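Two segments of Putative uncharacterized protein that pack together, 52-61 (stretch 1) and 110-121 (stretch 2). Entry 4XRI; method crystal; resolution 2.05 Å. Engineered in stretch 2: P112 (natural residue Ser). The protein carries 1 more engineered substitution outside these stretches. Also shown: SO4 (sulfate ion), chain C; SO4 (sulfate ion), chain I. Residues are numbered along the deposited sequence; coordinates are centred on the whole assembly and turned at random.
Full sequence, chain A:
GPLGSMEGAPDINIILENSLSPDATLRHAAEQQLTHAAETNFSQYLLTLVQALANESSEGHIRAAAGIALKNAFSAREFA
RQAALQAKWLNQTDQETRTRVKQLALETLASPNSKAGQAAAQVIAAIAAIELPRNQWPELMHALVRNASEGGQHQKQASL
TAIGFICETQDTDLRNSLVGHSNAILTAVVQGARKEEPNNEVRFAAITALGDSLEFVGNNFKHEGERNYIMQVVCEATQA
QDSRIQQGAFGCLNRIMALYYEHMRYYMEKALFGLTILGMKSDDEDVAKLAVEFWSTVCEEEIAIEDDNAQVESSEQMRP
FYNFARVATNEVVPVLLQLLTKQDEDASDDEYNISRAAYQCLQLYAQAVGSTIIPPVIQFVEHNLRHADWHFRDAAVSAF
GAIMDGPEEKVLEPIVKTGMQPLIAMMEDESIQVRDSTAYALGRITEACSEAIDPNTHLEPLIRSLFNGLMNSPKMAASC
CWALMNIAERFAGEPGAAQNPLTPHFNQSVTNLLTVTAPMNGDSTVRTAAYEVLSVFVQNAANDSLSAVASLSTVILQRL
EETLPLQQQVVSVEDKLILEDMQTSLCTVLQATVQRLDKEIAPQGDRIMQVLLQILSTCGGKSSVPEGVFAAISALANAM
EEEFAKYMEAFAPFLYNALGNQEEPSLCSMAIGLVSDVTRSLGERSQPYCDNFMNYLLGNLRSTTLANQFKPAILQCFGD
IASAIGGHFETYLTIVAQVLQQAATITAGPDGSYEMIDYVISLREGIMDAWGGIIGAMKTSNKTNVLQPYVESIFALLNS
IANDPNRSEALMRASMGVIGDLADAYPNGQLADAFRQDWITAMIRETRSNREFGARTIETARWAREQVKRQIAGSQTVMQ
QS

Stretch 1, residues 52-61: ALANESSEGH
Stretch 2 (110-121) ASPNSKAGQAAA

The most unusual feature of this contact is a sulfate ion, probably from the crystallisation liquor, that bonds to residues in the first turns of two helices, one from each stretch. The sulfate of chain C receives H61 N at 3.1 Å and H61 ND1 at 2.4 Å, both on its O2, the second bond being very short; its O4 receives K115 NZ at 2.8 Å. The anion thus bonds to both stretches where they offer no direct hydrogen bond to each other. O2 lies at the edge of the H61 ring, near its plane, as a bond to ND1 requires. H61 reaches it with chi1 p (67°) and chi2 -86°, while K115 extends with chi1 m and chi2 to chi4 all t.

Each stretch carries a helix start. In stretch 1 an incoming helix gives way to a type I turn from N55 to S58, closed by S58 N to N55 O at 3.3 Å. N55, chi1 t, also accepts S57 N on OD1 at 2.8 Å. S58 and E59 are extended (phi/psi -96/159 and -69/152), E59 holds the N-cap position, and the next helix begins at G60. In stretch 2, S111 and N113 are extended around P112, an engineered residue with a C-gamma endo ring and phi/psi -69/-12. The helix then runs from S114 through A121 with regular i to i+4 bonds, starting with G117 N to N113 O at 3.0 Å. N113 caps it: chi1 t and chi2 -93° bring OD1 to 3.0 Å from A116 N.

The register is set by two CA pairs, E56 with S111 at 7.5 Å and G60 with K115 at 5.5 Å. The chains therefore advance in the same sense between these points, and the closer approach is at glycine. G60 CA sits 3.3 Å from N113 OD1, and G60 O is 3.8 Å from K115 CB. A CB on G60 would point toward stretch 2 and fall 2.8 Å from N113 ND2, a clash, so the absent side chain is what makes room for the capping asparagine.

At the other end of the register the polar link is direct. E56 points its CA-to-CB bond sideways, but chi1 m and chi2 m, with chi3 -21°, bring its carboxylate nearer, and S111 OG (chi1 t) donates to E56 OE2 at 3.0 Å. This is the only direct hydrogen bond across the stretches. The same OG accepts N113 N at 3.2 Å, so one hydroxyl both steadies its own loop and reaches across to the carboxylate.

L53 supplies the apolar part. Pointing toward the second helix with chi1 t and chi2 p, it places CD1 4.0 Å from A119 CB and CD2 4.3 Å from A120 CB, with CD1 also 3.6 Å from A116 O. Small alanines let the leucine lie close to the helix backbone. The rule read here is economical: one buried leucine against alanines, one glycine beside a cap, and one serine–carboxylate bond, within 384 Å² of buried surface.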

# COMPACT_ATOMS: atom_id res chain seq x y z
N ALA A 52 -17.86 -30.63 23.08
CA ALA A 52 -17.66 -31.24 21.77
C ALA A 52 -16.19 -31.21 21.39
O ALA A 52 -15.70 -32.09 20.69
CB ALA A 52 -18.50 -30.52 20.72
N LEU A 53 -15.49 -30.18 21.86
CA LEU A 53 -14.06 -30.06 21.65
C LEU A 53 -13.30 -31.12 22.45
O LEU A 53 -12.30 -31.67 21.99
CB LEU A 53 -13.58 -28.66 22.03
CG LEU A 53 -12.08 -28.44 22.21
CD1 LEU A 53 -11.33 -28.68 20.90
CD2 LEU A 53 -11.80 -27.04 22.74
N ALA A 54 -13.79 -31.41 23.65
CA ALA A 54 -13.11 -32.32 24.56
C ALA A 54 -13.45 -33.78 24.29
O ALA A 54 -12.81 -34.69 24.82
CB ALA A 54 -13.44 -31.96 26.00
N ASN A 55 -14.46 -34.01 23.46
CA ASN A 55 -14.94 -35.36 23.18
C ASN A 55 -13.97 -36.17 22.32
O ASN A 55 -13.82 -35.91 21.13
CB ASN A 55 -16.31 -35.30 22.49
CG ASN A 55 -16.98 -36.66 22.38
OD1 ASN A 55 -16.37 -37.70 22.65
ND2 ASN A 55 -18.24 -36.66 21.97
N GLU A 56 -13.33 -37.16 22.94
CA GLU A 56 -12.36 -38.00 22.24
C GLU A 56 -13.01 -38.98 21.26
O GLU A 56 -12.33 -39.62 20.47
CB GLU A 56 -11.51 -38.79 23.24
CG GLU A 56 -10.62 -37.92 24.11
CD GLU A 56 -9.50 -37.26 23.33
OE1 GLU A 56 -9.16 -37.76 22.24
OE2 GLU A 56 -8.96 -36.25 23.82
N SER A 57 -14.34 -39.09 21.33
CA SER A 57 -15.06 -40.01 20.45
C SER A 57 -15.43 -39.35 19.13
O SER A 57 -15.94 -40.01 18.22
CB SER A 57 -16.32 -40.54 21.15
OG SER A 57 -15.99 -41.27 22.32
N SER A 58 -15.17 -38.05 19.02
CA SER A 58 -15.51 -37.30 17.82
C SER A 58 -14.33 -37.19 16.87
O SER A 58 -13.18 -37.33 17.28
CB SER A 58 -16.02 -35.91 18.19
OG SER A 58 -17.21 -35.99 18.97
N GLU A 59 -14.62 -36.93 15.60
CA GLU A 59 -13.57 -36.72 14.60
C GLU A 59 -12.84 -35.42 14.86
O GLU A 59 -13.40 -34.48 15.42
CB GLU A 59 -14.16 -36.73 13.19
CG GLU A 59 -14.86 -38.01 12.79
CD GLU A 59 -15.20 -38.06 11.32
OE1 GLU A 59 -14.26 -37.96 10.49
OE2 GLU A 59 -16.39 -38.19 10.98
N GLY A 60 -11.58 -35.36 14.45
CA GLY A 60 -10.74 -34.21 14.69
C GLY A 60 -11.27 -32.91 14.11
O GLY A 60 -11.19 -31.86 14.76
N HIS A 61 -11.80 -32.97 12.90
CA HIS A 61 -12.27 -31.76 12.23
C HIS A 61 -13.53 -31.20 12.89
O HIS A 61 -13.74 -29.99 12.89
CB HIS A 61 -12.52 -32.03 10.74
CG HIS A 61 -13.66 -32.97 10.47
ND1 HIS A 61 -13.51 -34.34 10.46
CD2 HIS A 61 -14.96 -32.73 10.18
CE1 HIS A 61 -14.67 -34.90 10.18
NE2 HIS A 61 -15.57 -33.95 10.01
N ALA A 110 -3.98 -32.37 26.02
CA ALA A 110 -3.32 -33.67 26.12
C ALA A 110 -3.82 -34.66 25.06
O ALA A 110 -3.26 -35.75 24.91
CB ALA A 110 -3.52 -34.25 27.51
N SER A 111 -4.87 -34.28 24.34
CA SER A 111 -5.47 -35.14 23.33
C SER A 111 -4.47 -35.57 22.26
O SER A 111 -3.72 -34.75 21.75
CB SER A 111 -6.66 -34.45 22.68
OG SER A 111 -7.22 -35.26 21.65
N PRO A 112 -4.47 -36.87 21.91
CA PRO A 112 -3.63 -37.39 20.84
C PRO A 112 -4.08 -36.90 19.46
O PRO A 112 -3.35 -37.05 18.49
CB PRO A 112 -3.80 -38.91 20.96
CG PRO A 112 -5.11 -39.09 21.62
CD PRO A 112 -5.25 -37.93 22.57
N ASN A 113 -5.27 -36.30 19.40
CA ASN A 113 -5.74 -35.68 18.17
C ASN A 113 -5.18 -34.27 18.03
O ASN A 113 -5.51 -33.38 18.81
CB ASN A 113 -7.27 -35.65 18.12
CG ASN A 113 -7.80 -35.18 16.78
OD1 ASN A 113 -8.07 -34.00 16.59
ND2 ASN A 113 -7.95 -36.12 15.85
N SER A 114 -4.32 -34.08 17.03
CA SER A 114 -3.60 -32.83 16.85
C SER A 114 -4.51 -31.63 16.60
O SER A 114 -4.26 -30.53 17.10
CB SER A 114 -2.60 -32.96 15.70
OG SER A 114 -1.54 -33.83 16.05
N LYS A 115 -5.57 -31.85 15.83
CA LYS A 115 -6.48 -30.76 15.48
C LYS A 115 -7.26 -30.26 16.70
O LYS A 115 -7.46 -29.06 16.86
CB LYS A 115 -7.45 -31.21 14.39
CG LYS A 115 -6.76 -31.48 13.06
CD LYS A 115 -7.74 -31.94 11.99
CE LYS A 115 -7.02 -32.21 10.68
NZ LYS A 115 -7.93 -32.76 9.64
N ALA A 116 -7.67 -31.19 17.56
CA ALA A 116 -8.36 -30.84 18.79
C ALA A 116 -7.42 -30.10 19.73
O ALA A 116 -7.79 -29.10 20.34
CB ALA A 116 -8.92 -32.08 19.47
N GLY A 117 -6.19 -30.59 19.82
CA GLY A 117 -5.18 -29.97 20.66
C GLY A 117 -4.87 -28.55 20.23
O GLY A 117 -4.76 -27.65 21.06
N GLN A 118 -4.72 -28.36 18.93
CA GLN A 118 -4.45 -27.03 18.37
C GLN A 118 -5.60 -26.08 18.67
O GLN A 118 -5.38 -24.95 19.09
CB GLN A 118 -4.23 -27.12 16.85
CG GLN A 118 -3.53 -25.91 16.25
CD GLN A 118 -4.47 -24.76 15.95
OE1 GLN A 118 -5.69 -24.92 15.94
NE2 GLN A 118 -3.90 -23.58 15.71
N ALA A 119 -6.82 -26.56 18.45
CA ALA A 119 -8.02 -25.77 18.69
C ALA A 119 -8.12 -25.36 20.16
O ALA A 119 -8.48 -24.22 20.47
CB ALA A 119 -9.26 -26.55 18.28
N ALA A 120 -7.79 -26.29 21.05
CA ALA A 120 -7.81 -26.01 22.48
C ALA A 120 -6.78 -24.94 22.84
O ALA A 120 -7.02 -24.11 23.72
CB ALA A 120 -7.53 -27.28 23.27
N ALA A 121 -5.65 -24.96 22.14
CA ALA A 121 -4.61 -23.95 22.34
C ALA A 121 -5.13 -22.56 21.97
O ALA A 121 -4.83 -21.58 22.65
CB ALA A 121 -3.37 -24.29 21.53
S SO4 C . -10.37 -35.65 10.34
O1 SO4 C . -10.71 -35.12 9.02
O2 SO4 C . -11.55 -35.56 11.21
O3 SO4 C . -9.98 -37.05 10.21
O4 SO4 C . -9.27 -34.89 10.91
S SO4 I . -0.52 -37.08 15.00
O1 SO4 I . -1.70 -36.85 15.83
O2 SO4 I . -0.79 -36.63 13.64
O3 SO4 I . 0.62 -36.33 15.54
O4 SO4 I . -0.19 -38.50 14.99